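Local coordinates for periplasmic cell division protein (SufI) (Aquifex aeolicus, PDB 6SYY) that binds four copper ions as a multicopper oxidase and probably couples the oxidation of its substrates to the reduction of oxygen, at residues D114-W119 with Y142-F147; A105-N110 with Y134-G139; Q61-T66 with Y85-E90; Q101-D106 with F147-R152. One frame throughout, in Å; residues are numbered along the deposited sequence.

From the N terminus, interaction 3 closes first: it pairs strand 63-72 with strand 80-86 in a beta hairpin, before the others open. The remaining three overlap along the chain. Interaction 4 starts at 101-106 and ends at 147-152, so interaction 1 (114-119 with 142-147) lies wholly within its span and shares Phe147 with it. Interaction 2 (105-110 with 134-139) closes the loop that precedes strand 141-143 onto strand 102-110, and it crosses 1 because their segments alternate. Strand 102-110 is the common thread. It runs beside strand 63-72, and interaction 1 joins its sheet to strand 117-120, which carries the copper ligands His118 and His120. Arg62 adds salt bridges to Asp106 and Asp146.

Interaction 1: D114-W119 with Y142-F147; sequences DSIIHW and YSYPDF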
loop_
_atom_site.group_PDB
_atom_site.type_symbol
_atom_site.label_atom_id
_atom_site.label_comp_id
_atom_site.label_asym_id
_atom_site.label_seq_id
_atom_site.Cartn_x
_atom_site.Cartn_y
_atom_site.Cartn_z
ATOM N N ASP A 114 7.428 -13.646 -16.319
ATOM C CA ASP A 114 6.358 -12.708 -16.639
ATOM C C ASP A 114 6.160 -11.717 -15.499
ATOM O O ASP A 114 6.263 -12.070 -14.320
ATOM C CB ASP A 114 5.047 -13.453 -16.903
ATOM C CG ASP A 114 5.100 -14.315 -18.148
ATOM O OD1 ASP A 114 6.206 -14.509 -18.697
ATOM O OD2 ASP A 114 4.029 -14.793 -18.579
ATOM N N SER A 115 5.871 -10.467 -15.849
ATOM C CA SER A 115 5.634 -9.460 -14.825
ATOM C C SER A 115 4.927 -8.259 -15.439
ATOM O O SER A 115 4.862 -8.100 -16.661
ATOM C CB SER A 115 6.940 -9.028 -14.149
ATOM O OG SER A 115 6.668 -8.185 -13.039
ATOM N N ILE A 116 4.397 -7.416 -14.554
ATOM C CA ILE A 116 3.754 -6.164 -14.928
ATOM C C ILE A 116 3.715 -5.312 -13.671
ATOM O O ILE A 116 3.590 -5.834 -12.564
ATOM C CB ILE A 116 2.337 -6.402 -15.513
ATOM C CG1 ILE A 116 1.755 -5.103 -16.078
ATOM C CG2 ILE A 116 1.404 -7.008 -14.469
ATOM C CD1 ILE A 116 2.346 -4.709 -17.419
ATOM N N ILE A 117 3.853 -4.002 -13.835
ATOM C CA ILE A 117 3.803 -3.086 -12.702
ATOM C C ILE A 117 2.367 -2.634 -12.508
ATOM O O ILE A 117 1.713 -2.190 -13.457
ATOM C CB ILE A 117 4.726 -1.875 -12.916
ATOM C CG1 ILE A 117 6.139 -2.321 -13.287
ATOM C CG2 ILE A 117 4.753 -1.011 -11.663
ATOM C CD1 ILE A 117 7.076 -1.167 -13.551
ATOM N N HIS A 118 1.872 -2.747 -11.284
ATOM C CA HIS A 118 0.592 -2.166 -10.911
ATOM C C HIS A 118 0.827 -0.852 -10.176
ATOM O O HIS A 118 1.641 -0.791 -9.247
ATOM C CB HIS A 118 -0.211 -3.122 -10.034
ATOM C CG HIS A 118 -1.468 -2.521 -9.494
ATOM N ND1 HIS A 118 -2.373 -1.853 -10.290
ATOM C CD2 HIS A 118 -1.969 -2.478 -8.236
ATOM C CE1 HIS A 118 -3.378 -1.425 -9.547
ATOM N NE2 HIS A 118 -3.160 -1.796 -8.299
ATOM N N TRP A 119 0.125 0.198 -10.600
ATOM C CA TRP A 119 0.171 1.492 -9.919
ATOM C C TRP A 119 -0.951 1.508 -8.883
ATOM O O TRP A 119 -2.041 2.043 -9.098
ATOM C CB TRP A 119 0.046 2.633 -10.921
ATOM C CG TRP A 119 0.833 2.413 -12.174
ATOM C CD1 TRP A 119 0.340 2.143 -13.416
ATOM C CD2 TRP A 119 2.259 2.432 -12.303
ATOM N NE1 TRP A 119 1.371 1.996 -14.315
ATOM C CE2 TRP A 119 2.559 2.167 -13.656
ATOM C CE3 TRP A 119 3.313 2.645 -11.408
ATOM C CZ2 TRP A 119 3.863 2.109 -14.132
ATOM C CZ3 TRP A 119 4.610 2.589 -11.886
ATOM C CH2 TRP A 119 4.874 2.325 -13.234
ATOM N N TYR A 142 6.389 -3.573 -21.587
ATOM C CA TYR A 142 5.011 -3.108 -21.646
ATOM C C TYR A 142 5.010 -1.587 -21.621
ATOM O O TYR A 142 5.416 -0.976 -20.629
ATOM C CB TYR A 142 4.152 -3.655 -20.507
ATOM C CG TYR A 142 2.698 -3.299 -20.706
ATOM C CD1 TYR A 142 1.925 -3.976 -21.637
ATOM C CD2 TYR A 142 2.111 -2.260 -20.000
ATOM C CE1 TYR A 142 0.601 -3.647 -21.842
ATOM C CE2 TYR A 142 0.787 -1.923 -20.199
ATOM C CZ TYR A 142 0.038 -2.621 -21.123
ATOM O OH TYR A 142 -1.280 -2.290 -21.328
ATOM N N SER A 143 4.553 -0.990 -22.715
ATOM C CA SER A 143 4.408 0.454 -22.818
ATOM C C SER A 143 3.017 0.829 -22.327
ATOM O O SER A 143 2.016 0.533 -22.990
ATOM C CB SER A 143 4.623 0.909 -24.257
ATOM O OG SER A 143 4.211 2.251 -24.417
ATOM N N TYR A 144 2.951 1.460 -21.170
ATOM C CA TYR A 144 1.678 1.928 -20.646
ATOM C C TYR A 144 1.204 3.117 -21.468
ATOM O O TYR A 144 1.925 4.119 -21.558
ATOM C CB TYR A 144 1.817 2.329 -19.183
ATOM C CG TYR A 144 2.146 1.191 -18.255
ATOM C CD1 TYR A 144 3.454 0.751 -18.098
ATOM C CD2 TYR A 144 1.148 0.561 -17.525
ATOM C CE1 TYR A 144 3.757 -0.289 -17.247
ATOM C CE2 TYR A 144 1.440 -0.476 -16.670
ATOM C CZ TYR A 144 2.744 -0.899 -16.532
ATOM O OH TYR A 144 3.027 -1.938 -15.677
ATOM N N PRO A 145 0.026 3.054 -22.085
ATOM C CA PRO A 145 -0.516 4.239 -22.758
ATOM C C PRO A 145 -0.552 5.433 -21.814
ATOM O O PRO A 145 -0.811 5.293 -20.616
ATOM C CB PRO A 145 -1.925 3.798 -23.170
ATOM C CG PRO A 145 -1.843 2.311 -23.266
ATOM C CD PRO A 145 -0.855 1.879 -22.222
ATOM N N ASP A 146 -0.265 6.613 -22.364
ATOM C CA ASP A 146 -0.313 7.843 -21.584
ATOM C C ASP A 146 -1.646 7.970 -20.860
ATOM O O ASP A 146 -2.695 7.586 -21.383
ATOM C CB ASP A 146 -0.111 9.060 -22.493
ATOM C CG ASP A 146 1.320 9.210 -22.972
ATOM O OD1 ASP A 146 2.166 8.368 -22.606
ATOM O OD2 ASP A 146 1.596 10.182 -23.715
ATOM N N PHE A 147 -1.601 8.502 -19.642
ATOM C CA PHE A 147 -2.823 8.904 -18.965
ATOM C C PHE A 147 -2.499 10.035 -18.001
ATOM O O PHE A 147 -1.336 10.301 -17.689
ATOM C CB PHE A 147 -3.498 7.726 -18.245
ATOM C CG PHE A 147 -2.695 7.154 -17.111
ATOM C CD1 PHE A 147 -1.659 6.268 -17.356
ATOM C CD2 PHE A 147 -2.996 7.483 -15.798
ATOM C CE1 PHE A 147 -0.926 5.730 -16.314
ATOM C CE2 PHE A 147 -2.267 6.951 -14.747
ATOM C CZ PHE A 147 -1.227 6.074 -15.006
#
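Tyr144 pushes its hydroxyl against the backbone of Ile117, and this is the tight part of the contact. Tyr144 OH donates a hydrogen bond of 2.6 Å to Ile117 O. The donor lies in the carbonyl plane, on a lone pair. Ile117 N is also close, 2.9 Å from Tyr144 OH. The CB of Ile117 packs against the same hydroxyl, and the two side chains cross at about a right angle. Trp119 turns an edge to the tyrosine in a T-shaped pair, with planes at 61°. Trp119 NE1 sits over one face of Tyr144, 3.4 Å from Tyr144 CE2. Tyr142 CD2 lies over the opposite face, so the phenol ring is held between two aromatic groups. Chi1 of Ile116 (-172°) sets CG1 anti to the backbone N, and this CG1 lies 3.4 Å from Tyr144 OH. Ile116 CD1 touches both tyrosines, 3.3 Å from Tyr144 OH and 3.6 Å from Tyr142 CD2. Toward the outside the contact thins. Tyr142 is partly exposed, meets 114-119 through Ile116 CD1, and has its hydroxyl on Lys127 O. The contact joins two sheets of a cupredoxin-type domain next to the copper cluster. His118, between Ile117 and Trp119, binds copper together with His454 and His456. The bond from the buried phenol ties down the carbonyl just before His118 and would probably help to hold this copper ligand.

Interaction 2: A105-N110 with Y134-G139; sequences ADFVNN and YAVKDG
Asn109 and Val136 meet through two different surfaces. The CB of Asn109 packs on Val136 CG2 at 3.9 Å, while its amide reaches the backbone. Asn109 CG is anti to the backbone N (chi1 -174°), which carries the amide toward the loop. ND2 donates to Val136 O at 3.0 Å. That oxygen lies near the amide plane of the asparagine, but the donor stands above the carbonyl plane. The same ND2 also bonds to Glu113 O, and OD1 takes Ser111 OG. Phe107 slides past Val136 in the opposite direction, with Phe107 CE2 4.0 Å from Val136 CG2. These side chains come from strand 102-110 of the N-terminal cupredoxin-type domain, and the loop before strand 141-143 lies across its end. An alanine at Asn109 would probably leave Val136 O without this donor and let the loop shift against the strand. Further along, Gly139 N gives Asn109 O a hydrogen bond of 2.7 Å. Asp138 OD1 rests 3.4 Å from Asn110 C and bonds to Gly112 N.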
loop_
_atom_site.group_PDB
_atom_site.type_symbol
_atom_site.label_atom_id
_atom_site.label_comp_id
_atom_site.label_asym_id
_atom_site.label_seq_id
_atom_site.Cartn_x
_atom_site.Cartn_y
_atom_site.Cartn_z
ATOM N N ALA A 105 4.955 5.818 -18.960
ATOM C CA ALA A 105 5.869 4.821 -18.415
ATOM C C ALA A 105 5.991 3.620 -19.341
ATOM O O ALA A 105 5.003 3.169 -19.928
ATOM C CB ALA A 105 5.420 4.347 -17.030
ATOM N N ASP A 106 7.217 3.111 -19.466
ATOM C CA ASP A 106 7.496 1.839 -20.118
ATOM C C ASP A 106 8.106 0.902 -19.091
ATOM O O ASP A 106 9.105 1.247 -18.449
ATOM C CB ASP A 106 8.458 1.992 -21.303
ATOM C CG ASP A 106 8.061 3.105 -22.240
ATOM O OD1 ASP A 106 8.836 4.077 -22.371
ATOM O OD2 ASP A 106 6.967 3.016 -22.834
ATOM N N PHE A 107 7.505 -0.272 -18.932
ATOM C CA PHE A 107 8.054 -1.301 -18.062
ATOM C C PHE A 107 8.934 -2.229 -18.888
ATOM O O PHE A 107 8.445 -2.905 -19.800
ATOM C CB PHE A 107 6.943 -2.089 -17.373
ATOM C CG PHE A 107 7.421 -3.353 -16.718
ATOM C CD1 PHE A 107 8.510 -3.337 -15.857
ATOM C CD2 PHE A 107 6.784 -4.559 -16.960
ATOM C CE1 PHE A 107 8.957 -4.503 -15.251
ATOM C CE2 PHE A 107 7.221 -5.731 -16.356
ATOM C CZ PHE A 107 8.308 -5.702 -15.502
ATOM N N VAL A 108 10.224 -2.261 -18.570
ATOM C CA VAL A 108 11.168 -3.177 -19.199
ATOM C C VAL A 108 11.418 -4.323 -18.228
ATOM O O VAL A 108 11.861 -4.103 -17.093
ATOM C CB VAL A 108 12.474 -2.464 -19.573
ATOM C CG1 VAL A 108 13.376 -3.399 -20.360
ATOM C CG2 VAL A 108 12.168 -1.199 -20.357
ATOM N N ASN A 109 11.136 -5.546 -18.666
ATOM C CA ASN A 109 11.118 -6.710 -17.785
ATOM C C ASN A 109 12.393 -7.524 -17.983
ATOM O O ASN A 109 12.531 -8.252 -18.968
ATOM C CB ASN A 109 9.879 -7.560 -18.047
ATOM C CG ASN A 109 9.740 -8.706 -17.063
ATOM O OD1 ASN A 109 10.408 -8.734 -16.027
ATOM N ND2 ASN A 109 8.862 -9.651 -17.375
ATOM N N ASN A 110 13.319 -7.410 -17.034
ATOM C CA ASN A 110 14.487 -8.280 -16.962
ATOM C C ASN A 110 14.465 -9.103 -15.679
ATOM O O ASN A 110 15.513 -9.479 -15.152
ATOM C CB ASN A 110 15.780 -7.469 -17.057
ATOM C CG ASN A 110 15.942 -6.778 -18.398
ATOM O OD1 ASN A 110 15.408 -7.230 -19.410
ATOM N ND2 ASN A 110 16.689 -5.678 -18.412
ATOM N N TYR A 134 -1.988 -8.309 -19.107
ATOM C CA TYR A 134 -1.009 -7.575 -19.894
ATOM C C TYR A 134 0.427 -7.871 -19.489
ATOM O O TYR A 134 1.346 -7.230 -20.007
ATOM C CB TYR A 134 -1.278 -6.073 -19.789
ATOM C CG TYR A 134 -2.515 -5.669 -20.534
ATOM C CD1 TYR A 134 -2.520 -5.627 -21.923
ATOM C CD2 TYR A 134 -3.684 -5.349 -19.863
ATOM C CE1 TYR A 134 -3.651 -5.268 -22.625
ATOM C CE2 TYR A 134 -4.827 -4.988 -20.557
ATOM C CZ TYR A 134 -4.803 -4.949 -21.940
ATOM O OH TYR A 134 -5.931 -4.595 -22.646
ATOM N N ALA A 135 0.639 -8.810 -18.570
ATOM C CA ALA A 135 1.990 -9.153 -18.155
ATOM C C ALA A 135 2.825 -9.558 -19.362
ATOM O O ALA A 135 2.336 -10.212 -20.288
ATOM C CB ALA A 135 1.959 -10.280 -17.124
ATOM N N VAL A 136 4.087 -9.146 -19.359
ATOM C CA VAL A 136 4.987 -9.390 -20.477
ATOM C C VAL A 136 6.066 -10.368 -20.037
ATOM O O VAL A 136 6.407 -10.462 -18.851
ATOM C CB VAL A 136 5.607 -8.078 -21.002
ATOM C CG1 VAL A 136 4.516 -7.129 -21.452
ATOM C CG2 VAL A 136 6.468 -7.431 -19.928
ATOM N N LYS A 137 6.602 -11.101 -21.009
ATOM C CA LYS A 137 7.625 -12.098 -20.745
ATOM C C LYS A 137 8.966 -11.427 -20.436
ATOM O O LYS A 137 9.162 -10.230 -20.663
ATOM C CB LYS A 137 7.770 -13.037 -21.943
ATOM C CG LYS A 137 6.505 -13.806 -22.303
ATOM C CD LYS A 137 6.736 -14.699 -23.514
ATOM C CE LYS A 137 5.638 -15.744 -23.654
ATOM N NZ LYS A 137 4.291 -15.125 -23.774
ATOM N N ASP A 138 9.895 -12.220 -19.900
ATOM C CA ASP A 138 11.252 -11.736 -19.671
ATOM C C ASP A 138 11.865 -11.285 -20.993
ATOM O O ASP A 138 11.708 -11.940 -22.025
ATOM C CB ASP A 138 12.113 -12.829 -19.023
ATOM C CG ASP A 138 13.562 -12.392 -18.796
ATOM O OD1 ASP A 138 13.806 -11.497 -17.952
ATOM O OD2 ASP A 138 14.462 -12.953 -19.457
ATOM N N GLY A 139 12.556 -10.145 -20.956
ATOM C CA GLY A 139 13.073 -9.515 -22.149
ATOM C C GLY A 139 12.091 -8.623 -22.875
ATOM O O GLY A 139 12.490 -7.931 -23.820
#

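Interaction 3: Q61-T66 with Y85-E90; sequences QRVSIT and YEIDNE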
loop_
_atom_site.group_PDB
_atom_site.type_symbol
_atom_site.label_atom_id
_atom_site.label_comp_id
_atom_site.label_asym_id
_atom_site.label_seq_id
_atom_site.Cartn_x
_atom_site.Cartn_y
_atom_site.Cartn_z
ATOM N N GLN A 61 6.793 12.637 -20.572
ATOM C CA GLN A 61 8.058 12.184 -21.138
ATOM C C GLN A 61 8.293 10.744 -20.723
ATOM O O GLN A 61 8.132 10.398 -19.549
ATOM C CB GLN A 61 9.219 13.060 -20.682
ATOM C CG GLN A 61 9.130 14.486 -21.168
ATOM C CD GLN A 61 10.344 15.290 -20.776
ATOM O OE1 GLN A 61 11.432 14.740 -20.599
ATOM N NE2 GLN A 61 10.168 16.597 -20.625
ATOM N N ARG A 62 8.681 9.913 -21.686
ATOM C CA ARG A 62 8.761 8.479 -21.452
ATOM C C ARG A 62 9.886 8.139 -20.484
ATOM O O ARG A 62 11.002 8.657 -20.592
ATOM C CB ARG A 62 8.956 7.740 -22.773
ATOM C CG ARG A 62 7.669 7.549 -23.556
ATOM C CD ARG A 62 6.823 6.458 -22.925
ATOM N NE ARG A 62 5.401 6.651 -23.180
ATOM C CZ ARG A 62 4.451 5.797 -22.810
ATOM N NH1 ARG A 62 4.773 4.677 -22.176
ATOM N NH2 ARG A 62 3.179 6.060 -23.078
ATOM N N VAL A 63 9.580 7.250 -19.539
ATOM C CA VAL A 63 10.509 6.812 -18.505
ATOM C C VAL A 63 10.531 5.290 -18.488
ATOM O O VAL A 63 9.478 4.652 -18.372
ATOM C CB VAL A 63 10.106 7.346 -17.119
ATOM C CG1 VAL A 63 11.018 6.770 -16.043
ATOM C CG2 VAL A 63 10.121 8.860 -17.108
ATOM N N SER A 64 11.726 4.713 -18.586
ATOM C CA SER A 64 11.893 3.269 -18.494
ATOM C C SER A 64 12.002 2.856 -17.033
ATOM O O SER A 64 12.786 3.431 -16.270
ATOM C CB SER A 64 13.130 2.810 -19.271
ATOM O OG SER A 64 12.974 3.040 -20.661
ATOM N N ILE A 65 11.202 1.871 -16.644
ATOM C CA ILE A 65 11.268 1.270 -15.321
ATOM C C ILE A 65 11.625 -0.193 -15.528
ATOM O O ILE A 65 10.799 -0.976 -16.016
ATOM C CB ILE A 65 9.951 1.420 -14.551
ATOM C CG1 ILE A 65 9.534 2.891 -14.518
ATOM C CG2 ILE A 65 10.096 0.870 -13.142
ATOM C CD1 ILE A 65 8.154 3.113 -13.990
ATOM N N THR A 66 12.850 -0.564 -15.175
ATOM C CA THR A 66 13.375 -1.891 -15.463
ATOM C C THR A 66 13.436 -2.710 -14.184
ATOM O O THR A 66 14.075 -2.300 -13.211
ATOM C CB THR A 66 14.759 -1.805 -16.100
ATOM O OG1 THR A 66 14.706 -0.938 -17.237
ATOM C CG2 THR A 66 15.217 -3.188 -16.539
ATOM N N TYR A 85 13.365 -2.378 -9.058
ATOM C CA TYR A 85 12.950 -1.506 -10.146
ATOM C C TYR A 85 14.035 -0.452 -10.330
ATOM O O TYR A 85 14.359 0.277 -9.385
ATOM C CB TYR A 85 11.604 -0.848 -9.840
ATOM C CG TYR A 85 10.396 -1.753 -9.984
ATOM C CD1 TYR A 85 10.181 -2.484 -11.146
ATOM C CD2 TYR A 85 9.464 -1.866 -8.958
ATOM C CE1 TYR A 85 9.067 -3.308 -11.281
ATOM C CE2 TYR A 85 8.350 -2.683 -9.082
ATOM C CZ TYR A 85 8.156 -3.403 -10.243
ATOM O OH TYR A 85 7.051 -4.215 -10.364
ATOM N N GLU A 86 14.618 -0.391 -11.525
ATOM C CA GLU A 86 15.639 0.604 -11.834
ATOM C C GLU A 86 15.004 1.742 -12.622
ATOM O O GLU A 86 14.432 1.520 -13.696
ATOM C CB GLU A 86 16.813 0.009 -12.612
ATOM C CG GLU A 86 17.878 1.058 -12.937
ATOM C CD GLU A 86 19.239 0.467 -13.254
ATOM O OE1 GLU A 86 19.346 -0.770 -13.372
ATOM O OE2 GLU A 86 20.205 1.249 -13.386
ATOM N N ILE A 87 15.104 2.951 -12.079
ATOM C CA ILE A 87 14.601 4.163 -12.710
ATOM C C ILE A 87 15.702 5.203 -12.597
ATOM O O ILE A 87 16.015 5.655 -11.489
ATOM C CB ILE A 87 13.314 4.671 -12.051
ATOM C CG1 ILE A 87 12.243 3.582 -12.051
ATOM C CG2 ILE A 87 12.817 5.911 -12.764
ATOM C CD1 ILE A 87 11.062 3.900 -11.163
ATOM N N ASP A 88 16.297 5.577 -13.731
ATOM C CA ASP A 88 17.300 6.643 -13.770
ATOM C C ASP A 88 18.461 6.332 -12.825
ATOM O O ASP A 88 18.895 7.176 -12.037
ATOM C CB ASP A 88 16.660 7.995 -13.440
ATOM C CG ASP A 88 17.509 9.173 -13.876
ATOM O OD1 ASP A 88 17.766 9.303 -15.092
ATOM O OD2 ASP A 88 17.902 9.979 -13.003
ATOM N N ASN A 89 18.946 5.089 -12.895
ATOM C CA ASN A 89 20.078 4.625 -12.087
ATOM C C ASN A 89 19.800 4.745 -10.589
ATOM O O ASN A 89 20.696 5.037 -9.792
ATOM C CB ASN A 89 21.366 5.362 -12.464
ATOM C CG ASN A 89 22.315 4.487 -13.248
ATOM O OD1 ASN A 89 22.045 4.134 -14.397
ATOM N ND2 ASN A 89 23.433 4.121 -12.628
ATOM N N GLU A 90 18.548 4.514 -10.205
ATOM C CA GLU A 90 18.135 4.438 -8.812
ATOM C C GLU A 90 17.324 3.169 -8.614
ATOM O O GLU A 90 16.532 2.792 -9.481
ATOM C CB GLU A 90 17.295 5.652 -8.399
ATOM C CG GLU A 90 18.077 6.944 -8.259
ATOM C CD GLU A 90 17.176 8.130 -7.974
ATOM O OE1 GLU A 90 16.721 8.784 -8.937
ATOM O OE2 GLU A 90 16.912 8.400 -6.786
HETATM O O HOH W 1 15.210 1.626 -16.468
HETATM O O HOH W 2 15.038 5.009 -16.486
#
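Glu86 O is gripped by two donors, Thr66 N at 3.0 Å and a water at 2.9 Å. The same water meets Thr66 OG1 and, weakly, Ser64 O. Glu86 N returns a bond of 2.6 Å to Thr66 O, which makes Thr66 and Glu86 an antiparallel hydrogen-bonded pair in the hairpin of strands 63-72 and 80-86. Beyond it the backbones part. A second water bridges Ser64 O and Asp88 N. On the buried side Ile65 and Ile87 lie side by side and point the same way, with Ile65 CG2 3.6 Å from Ile87 CG1. That CG2 also touches Tyr85 CD1 at 3.9 Å. Val63 crosses Ile87 at about a right angle, CG1 to CG2. An alanine at Ile65 would probably open a gap beside Ile87 and Tyr85. Glu86 extends on the other side to a salt bridge with Lys68. At this end of the hairpin, apolar side chains pack on one side, Glu86 carries charge on the other, and water satisfies the backbone where the strands part.

Interaction 4: Q101-D106 with F147-R152; sequences QTFSAD and FTIIDR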
loop_
_atom_site.group_PDB
_atom_site.type_symbol
_atom_site.label_atom_id
_atom_site.label_comp_id
_atom_site.label_asym_id
_atom_site.label_seq_id
_atom_site.Cartn_x
_atom_site.Cartn_y
_atom_site.Cartn_z
ATOM N N GLN A 101 -0.568 15.923 -14.210
ATOM C CA GLN A 101 0.472 15.669 -15.193
ATOM C C GLN A 101 0.174 14.403 -15.995
ATOM O O GLN A 101 -0.639 13.556 -15.608
ATOM C CB GLN A 101 1.835 15.533 -14.513
ATOM C CG GLN A 101 2.090 14.158 -13.928
ATOM C CD GLN A 101 3.518 13.972 -13.480
ATOM O OE1 GLN A 101 3.900 14.400 -12.391
ATOM N NE2 GLN A 101 4.323 13.332 -14.321
ATOM N N THR A 102 0.854 14.280 -17.132
ATOM C CA THR A 102 0.797 13.066 -17.932
ATOM C C THR A 102 1.857 12.089 -17.440
ATOM O O THR A 102 2.968 12.486 -17.078
ATOM C CB THR A 102 1.000 13.375 -19.417
ATOM O OG1 THR A 102 -0.072 14.204 -19.883
ATOM C CG2 THR A 102 1.025 12.092 -20.237
ATOM N N PHE A 103 1.488 10.811 -17.406
ATOM C CA PHE A 103 2.318 9.725 -16.895
ATOM C C PHE A 103 2.622 8.786 -18.060
ATOM O O PHE A 103 1.733 8.064 -18.524
ATOM C CB PHE A 103 1.585 9.012 -15.756
ATOM C CG PHE A 103 2.374 7.918 -15.088
ATOM C CD1 PHE A 103 2.146 6.588 -15.403
ATOM C CD2 PHE A 103 3.318 8.216 -14.122
ATOM C CE1 PHE A 103 2.854 5.575 -14.782
ATOM C CE2 PHE A 103 4.035 7.207 -13.499
ATOM C CZ PHE A 103 3.802 5.885 -13.829
ATOM N N SER A 104 3.867 8.804 -18.541
ATOM C CA SER A 104 4.295 8.044 -19.720
ATOM C C SER A 104 5.366 7.038 -19.300
ATOM O O SER A 104 6.556 7.358 -19.305
ATOM C CB SER A 104 4.829 8.984 -20.804
ATOM O OG SER A 104 3.917 10.029 -21.078
ATOM N N ALA A 105 4.955 5.818 -18.960
ATOM C CA ALA A 105 5.869 4.821 -18.415
ATOM C C ALA A 105 5.991 3.620 -19.341
ATOM O O ALA A 105 5.003 3.169 -19.928
ATOM C CB ALA A 105 5.420 4.347 -17.030
ATOM N N ASP A 106 7.217 3.111 -19.466
ATOM C CA ASP A 106 7.496 1.839 -20.118
ATOM C C ASP A 106 8.106 0.902 -19.091
ATOM O O ASP A 106 9.105 1.247 -18.449
ATOM C CB ASP A 106 8.458 1.992 -21.303
ATOM C CG ASP A 106 8.061 3.105 -22.240
ATOM O OD1 ASP A 106 8.836 4.077 -22.371
ATOM O OD2 ASP A 106 6.967 3.016 -22.834
ATOM N N PHE A 147 -1.601 8.502 -19.642
ATOM C CA PHE A 147 -2.823 8.904 -18.965
ATOM C C PHE A 147 -2.499 10.035 -18.001
ATOM O O PHE A 147 -1.336 10.301 -17.689
ATOM C CB PHE A 147 -3.498 7.726 -18.245
ATOM C CG PHE A 147 -2.695 7.154 -17.111
ATOM C CD1 PHE A 147 -1.659 6.268 -17.356
ATOM C CD2 PHE A 147 -2.996 7.483 -15.798
ATOM C CE1 PHE A 147 -0.926 5.730 -16.314
ATOM C CE2 PHE A 147 -2.267 6.951 -14.747
ATOM C CZ PHE A 147 -1.227 6.074 -15.006
ATOM N N THR A 148 -3.551 10.712 -17.551
ATOM C CA THR A 148 -3.420 11.843 -16.646
ATOM C C THR A 148 -3.567 11.379 -15.201
ATOM O O THR A 148 -4.479 10.612 -14.876
ATOM C CB THR A 148 -4.475 12.904 -16.968
ATOM O OG1 THR A 148 -4.359 13.297 -18.340
ATOM C CG2 THR A 148 -4.298 14.126 -16.079
ATOM N N ILE A 149 -2.668 11.846 -14.339
ATOM C CA ILE A 149 -2.780 11.596 -12.905
ATOM C C ILE A 149 -3.941 12.430 -12.369
ATOM O O ILE A 149 -3.881 13.662 -12.376
ATOM C CB ILE A 149 -1.478 11.930 -12.173
ATOM C CG1 ILE A 149 -0.318 11.110 -12.751
ATOM C CG2 ILE A 149 -1.637 11.694 -10.679
ATOM C CD1 ILE A 149 -0.594 9.623 -12.795
ATOM N N ILE A 150 -5.001 11.765 -11.904
ATOM C CA ILE A 150 -6.198 12.440 -11.419
ATOM C C ILE A 150 -6.473 12.138 -9.953
ATOM O O ILE A 150 -7.533 12.495 -9.440
ATOM C CB ILE A 150 -7.427 12.091 -12.283
ATOM C CG1 ILE A 150 -7.721 10.592 -12.210
ATOM C CG2 ILE A 150 -7.198 12.522 -13.724
ATOM C CD1 ILE A 150 -8.915 10.160 -13.036
ATOM N N ASP A 151 -5.536 11.501 -9.263
ATOM C CA ASP A 151 -5.704 11.156 -7.862
ATOM C C ASP A 151 -5.281 12.308 -6.952
ATOM O O ASP A 151 -4.508 13.188 -7.335
ATOM C CB ASP A 151 -4.902 9.899 -7.534
ATOM C CG ASP A 151 -5.576 8.640 -8.035
ATOM O OD1 ASP A 151 -6.600 8.241 -7.439
ATOM O OD2 ASP A 151 -5.100 8.068 -9.040
ATOM N N ARG A 152 -5.811 12.290 -5.733
ATOM C CA ARG A 152 -5.456 13.285 -4.733
ATOM C C ARG A 152 -4.051 13.027 -4.208
ATOM O O ARG A 152 -3.560 11.895 -4.221
ATOM C CB ARG A 152 -6.448 13.252 -3.573
ATOM C CG ARG A 152 -7.887 13.181 -4.019
ATOM C CD ARG A 152 -8.821 12.912 -2.858
ATOM N NE ARG A 152 -8.881 14.026 -1.919
ATOM C CZ ARG A 152 -8.600 13.926 -0.624
ATOM N NH1 ARG A 152 -8.238 12.762 -0.103
ATOM N NH2 ARG A 152 -8.693 14.990 0.156
HETATM O O HOH W 3 -2.360 12.256 -20.494
#
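Phe147, the first residue of 147-152, meets Phe103. The two side chains lie side by side and point the same way, with ring planes at 58°. Phe147 CE1 comes to 3.3 Å from Phe103 CD1. Phe103 CB sits over one face of the Phe147 ring as a CH-pi contact, 4.3 Å from its centroid. The backbone O of Phe147 accepts a hydrogen bond from Phe103 N at 2.9 Å. Thr148 comes next, opposite Thr102 in an antiparallel non-hydrogen-bonded pair. Both threonines lie on the face away from the phenylalanines, and one water, 3.1 Å from Thr102 OG1 and from Thr148 OG1, links them. This short strand borders strand 102-110 in the N-terminal cupredoxin-type domain. Phe103 also stacks on Phe57 and meets Trp119 edge-to-face, so the contact runs on into the aromatic core. Past Thr148 the chain leaves the short, weakly bonded strand. At Ile149 the backbone N donates to Gln101 O at 2.9 Å. Ile149 CD1 packs on Phe103 CB at 3.7 Å, and Ile149 CG1 lies alongside Gln101 CG. The Gln101 amide turns elsewhere: OE1 accepts from Arg98 N, and NE2 donates to Thr102 O and Phe57 O.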